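Local atomic coordinates of Tetur07g02040 (Tetranychus urticae, PDB entry 6BDJ), a protein that probably acts as an intradiol ring-cleavage dioxygenase that holds ferric iron and inserts both atoms of molecular oxygen into aromatic diols. Residues E58-I63 with Q89-G94; G94-F99 with T145-Y150. One frame throughout, in Å; residues are numbered along the deposited sequence.

Followed from the N terminus, the chain first lays down the loop 58-63, which leads into strand 64-73. After strand 84-88 it enters the long loop before strand 120-124, and there 89-94 comes back against 58-63: contact 1 closes at this point. The same loop runs on without a break, Gly94 belonging to both contacts, and 94-99 meets 145-150, on strand 148-154 and the residues leading to it, closing contact 2. The two closures follow one another in series, and their centres lie about 9 Å apart. They also touch directly, since Pro90 and Gln89 pack on Tyr96. One loop is thus tied to the loop ahead of strand 64-73 and to the iron in the interior.

Contact 1. Residues E58-I63 with Q89-G94; sequences EDRIGI and QPDYSG
With CG beside its backbone N and the chain bent at chi2 and chi3 (104°), Arg60 swings its guanidinium to Asp91, whose CG sits between backbone N and carbonyl carbon (chi1 81°). The two loops are joined by a salt-bridge network of Asp59, Arg60 and Asp91, next to an Asx turn that opens the type I beta turn Asp91-Gly94. Arg60 NH1 donates to Asp91 OD2 at 2.8 Å, with an N-H...O angle of 152°; the oxygen is met nearly along its C-O axis and lies in the guanidinium plane, and the two flat groups are nearly coplanar. Beside this bond the aliphatic part of the arginine also packs, CD lying 3.5 Å from Asp91 CB. The other side of the guanidinium is gripped by Asp59, side-on: NE reaches OD1 and NH2 reaches OD2, both from above the carboxylate plane. Two carboxylates therefore fix the rotation of one cation. Phe118 adds a cation-pi contact, while Arg116 shares Asp59 OD1. Asp91 divides its work between its oxygens. OD2 faces Arg60, whereas OD1 takes the hydroxyl and the backbone NH of Ser93 from one face of its plane, and Ile95 N as well, so that the carboxylate also shapes the turn leading to the iron ligand Tyr96. Farther along, Ile61 and Tyr92 make an apolar contact at the more exposed margin. The isoleucine's CG2 branch, not its CD1 end, meets the tyrosine obliquely, with Ile61 CG2 3.4 Å from Tyr92 CE2 and 3.6 Å from Tyr92 CD2.

Contact 2. Residues G94-F99 with T145-Y150; sequences GIYSGF and TPHIHY. With FE (Fe (III) ion), chain C.
Tyr96 reaches across to His147 and His149, and a ferric ion joins the three side chains. From CB, which points toward 145-150, the tyrosine runs on toward the iron with CG beside its backbone N (chi1 -78°), and the ring spans the gap between backbones whose closest CA atoms, those of Tyr96 and Ile148, are 11.1 Å apart. Along the ring, CE1 packs on the backbone of Gln89, CE2 comes within 3.6 Å of the iron, and CZ lies nearer still. At the tip, OH binds the iron at 1.9 Å and touches CD of Pro90. His147 NE2 binds the metal at 2.5 Å and His149 NE2 at 2.3 Å; a water, at 2.2 Å, is the fourth ligand in the model. Tyr96 OH is 3.4 Å from NE2 of either histidine, a spacing set by the shared metal and not by hydrogen bonds. It lies at the edge of the His149 ring, near its plane, but meets the His147 ring obliquely. His147 ND1 donates to Thr145 O at a nearly straight 168°, the oxygen lying in the ring plane, which fixes the ring's rotation and leaves NE2 to the iron. Trp88 stacks on His149. Two histidines and two tyrosines make the non-heme ferric site of intradiol dioxygenases; the second tyrosine, Tyr141, lies close beside Tyr96 but is not bound to the metal in this chain's model. The short Tyr96 OH bond is consistent with tight ligation of iron(III), and the water may mark a position open to exchange.

Contact 1. Residues E58-I63 with Q89-G94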
# COMPACT_ATOMS: atom_id res chain seq x y z
N GLU A 58 -4.94 12.25 -8.25
CA GLU A 58 -5.29 13.66 -8.07
C GLU A 58 -4.25 14.50 -8.81
O GLU A 58 -4.02 14.25 -9.97
CB GLU A 58 -5.49 14.02 -6.59
CG GLU A 58 -6.60 13.22 -5.93
CD GLU A 58 -7.06 13.74 -4.58
OE1 GLU A 58 -6.58 14.76 -4.07
OE2 GLU A 58 -7.86 13.04 -3.96
N ASP A 59 -3.59 15.42 -8.11
CA ASP A 59 -2.61 16.34 -8.68
C ASP A 59 -1.16 15.87 -8.52
O ASP A 59 -0.25 16.60 -8.88
CB ASP A 59 -2.73 17.73 -8.02
CG ASP A 59 -2.58 17.67 -6.51
OD1 ASP A 59 -2.64 16.56 -5.95
OD2 ASP A 59 -2.44 18.73 -5.85
N ARG A 60 -0.93 14.66 -8.01
CA ARG A 60 0.41 14.23 -7.73
C ARG A 60 1.15 13.87 -9.00
O ARG A 60 0.56 13.41 -9.97
CB ARG A 60 0.41 13.04 -6.79
CG ARG A 60 -0.19 13.34 -5.43
CD ARG A 60 0.59 14.39 -4.69
NE ARG A 60 -0.06 15.71 -4.68
CZ ARG A 60 0.40 16.80 -4.05
NH1 ARG A 60 1.55 16.77 -3.39
NH2 ARG A 60 -0.27 17.95 -4.10
N ILE A 61 2.46 14.08 -8.97
CA ILE A 61 3.31 13.88 -10.13
C ILE A 61 4.19 12.67 -9.85
O ILE A 61 4.68 12.50 -8.74
CB ILE A 61 4.16 15.14 -10.43
CG1 ILE A 61 5.18 14.91 -11.55
CG2 ILE A 61 4.86 15.68 -9.19
CD1 ILE A 61 4.57 14.57 -12.88
N GLY A 62 4.39 11.83 -10.86
CA GLY A 62 5.30 10.70 -10.75
C GLY A 62 5.12 9.78 -11.93
O GLY A 62 4.68 10.23 -13.00
N ILE A 63 5.45 8.51 -11.73
CA ILE A 63 5.34 7.53 -12.79
C ILE A 63 4.14 6.66 -12.50
O ILE A 63 4.00 6.10 -11.41
CB ILE A 63 6.63 6.70 -12.98
CG1 ILE A 63 7.72 7.63 -13.54
CG2 ILE A 63 6.39 5.55 -13.96
CD1 ILE A 63 9.14 7.09 -13.55
N GLN A 89 -0.40 5.81 0.41
CA GLN A 89 1.02 5.89 0.11
C GLN A 89 1.46 7.36 0.07
O GLN A 89 0.65 8.26 -0.14
CB GLN A 89 1.29 5.22 -1.23
CG GLN A 89 0.72 6.00 -2.41
CD GLN A 89 0.94 5.33 -3.75
OE1 GLN A 89 0.29 4.36 -4.09
NE2 GLN A 89 1.83 5.90 -4.54
N PRO A 90 2.75 7.60 0.22
CA PRO A 90 3.21 8.99 0.06
C PRO A 90 3.46 9.38 -1.38
O PRO A 90 3.73 8.51 -2.23
CB PRO A 90 4.53 8.99 0.80
CG PRO A 90 5.04 7.60 0.68
CD PRO A 90 3.87 6.68 0.48
N ASP A 91 3.41 10.68 -1.66
CA ASP A 91 3.80 11.19 -2.98
C ASP A 91 5.30 11.09 -3.22
O ASP A 91 6.05 10.66 -2.33
CB ASP A 91 3.22 12.61 -3.23
CG ASP A 91 4.02 13.73 -2.60
OD1 ASP A 91 5.10 13.53 -2.04
OD2 ASP A 91 3.55 14.87 -2.71
N TYR A 92 5.76 11.48 -4.40
CA TYR A 92 7.17 11.34 -4.77
C TYR A 92 8.17 11.91 -3.78
O TYR A 92 9.26 11.39 -3.67
CB TYR A 92 7.44 11.92 -6.17
CG TYR A 92 7.68 13.40 -6.18
CD1 TYR A 92 8.97 13.92 -5.97
CD2 TYR A 92 6.62 14.29 -6.36
CE1 TYR A 92 9.19 15.27 -5.98
CE2 TYR A 92 6.84 15.66 -6.37
CZ TYR A 92 8.13 16.13 -6.17
OH TYR A 92 8.34 17.47 -6.16
N SER A 93 7.82 12.98 -3.06
CA SER A 93 8.73 13.56 -2.06
C SER A 93 8.47 13.09 -0.64
O SER A 93 8.99 13.65 0.31
CB SER A 93 8.58 15.08 -2.13
OG SER A 93 7.30 15.44 -1.68
N GLY A 94 7.64 12.06 -0.48
CA GLY A 94 7.38 11.44 0.80
C GLY A 94 6.30 12.00 1.69
O GLY A 94 6.32 11.74 2.90

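Contact 2. Residues G94-F99 with T145-Y150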
# COMPACT_ATOMS: atom_id res chain seq x y z
N GLY A 94 7.64 12.06 -0.48
CA GLY A 94 7.38 11.44 0.80
C GLY A 94 6.30 12.00 1.69
O GLY A 94 6.32 11.74 2.90
N ILE A 95 5.37 12.77 1.11
CA ILE A 95 4.30 13.40 1.86
C ILE A 95 3.02 12.55 1.79
O ILE A 95 2.68 12.04 0.73
CB ILE A 95 3.98 14.80 1.28
CG1 ILE A 95 5.19 15.74 1.40
CG2 ILE A 95 2.80 15.43 1.99
CD1 ILE A 95 5.83 15.86 2.78
N TYR A 96 2.37 12.40 2.93
CA TYR A 96 1.08 11.74 3.02
C TYR A 96 -0.00 12.81 3.09
O TYR A 96 0.09 13.73 3.90
CB TYR A 96 0.99 10.90 4.28
CG TYR A 96 1.71 9.58 4.17
CD1 TYR A 96 1.09 8.48 3.66
CD2 TYR A 96 3.04 9.46 4.56
CE1 TYR A 96 1.73 7.25 3.56
CE2 TYR A 96 3.71 8.24 4.48
CZ TYR A 96 3.05 7.13 3.99
OH TYR A 96 3.71 5.94 3.87
N SER A 97 -1.04 12.63 2.27
CA SER A 97 -2.22 13.49 2.27
C SER A 97 -2.91 13.40 3.62
O SER A 97 -2.94 12.33 4.22
CB SER A 97 -3.15 13.12 1.15
OG SER A 97 -3.76 11.84 1.26
N GLY A 98 -3.34 14.55 4.13
CA GLY A 98 -3.82 14.65 5.48
C GLY A 98 -2.78 14.98 6.53
O GLY A 98 -3.12 15.50 7.60
N PHE A 99 -1.52 14.68 6.23
CA PHE A 99 -0.39 14.97 7.13
C PHE A 99 0.68 15.74 6.36
O PHE A 99 1.85 15.53 6.53
CB PHE A 99 0.14 13.63 7.66
CG PHE A 99 -0.92 12.77 8.30
CD1 PHE A 99 -1.24 12.94 9.64
CD2 PHE A 99 -1.61 11.84 7.56
CE1 PHE A 99 -2.23 12.18 10.23
CE2 PHE A 99 -2.61 11.06 8.14
CZ PHE A 99 -2.92 11.24 9.48
N THR A 145 11.94 2.39 3.64
CA THR A 145 12.08 1.97 2.26
C THR A 145 10.74 2.25 1.55
O THR A 145 9.69 2.35 2.21
CB THR A 145 12.49 0.49 2.22
OG1 THR A 145 12.63 0.03 0.86
CG2 THR A 145 11.51 -0.41 3.02
N PRO A 146 10.75 2.39 0.21
CA PRO A 146 9.49 2.75 -0.47
C PRO A 146 8.46 1.65 -0.33
O PRO A 146 8.79 0.48 -0.40
CB PRO A 146 9.90 2.92 -1.94
CG PRO A 146 11.36 3.15 -1.92
CD PRO A 146 11.89 2.41 -0.72
N HIS A 147 7.21 2.03 -0.12
CA HIS A 147 6.14 1.08 0.04
C HIS A 147 4.80 1.71 -0.13
O HIS A 147 4.66 2.94 -0.08
CB HIS A 147 6.17 0.53 1.45
CG HIS A 147 6.05 1.58 2.49
ND1 HIS A 147 7.13 2.33 2.91
CD2 HIS A 147 4.98 2.04 3.18
CE1 HIS A 147 6.74 3.18 3.85
NE2 HIS A 147 5.43 3.06 3.99
N ILE A 148 3.79 0.85 -0.29
CA ILE A 148 2.40 1.23 -0.29
C ILE A 148 1.72 0.45 0.81
O ILE A 148 1.86 -0.79 0.88
CB ILE A 148 1.72 0.89 -1.62
CG1 ILE A 148 2.34 1.71 -2.77
CG2 ILE A 148 0.20 1.16 -1.56
CD1 ILE A 148 1.91 1.29 -4.17
N HIS A 149 0.97 1.14 1.66
CA HIS A 149 0.18 0.46 2.65
C HIS A 149 -1.13 -0.04 2.12
O HIS A 149 -1.67 0.53 1.17
CB HIS A 149 -0.21 1.40 3.74
CG HIS A 149 0.92 1.94 4.52
ND1 HIS A 149 1.30 1.39 5.73
CD2 HIS A 149 1.71 3.00 4.30
CE1 HIS A 149 2.30 2.10 6.22
NE2 HIS A 149 2.56 3.08 5.37
N TYR A 150 -1.68 -1.04 2.80
CA TYR A 150 -3.00 -1.57 2.48
C TYR A 150 -3.65 -2.15 3.72
O TYR A 150 -2.97 -2.65 4.62
CB TYR A 150 -2.94 -2.61 1.35
CG TYR A 150 -2.42 -3.96 1.77
CD1 TYR A 150 -1.06 -4.25 1.74
CD2 TYR A 150 -3.28 -4.96 2.18
CE1 TYR A 150 -0.58 -5.49 2.14
CE2 TYR A 150 -2.82 -6.20 2.58
CZ TYR A 150 -1.46 -6.46 2.56
OH TYR A 150 -1.03 -7.72 2.96
FE FE C . 4.20 4.74 5.32
O HOH W 1 3.46 5.29 7.28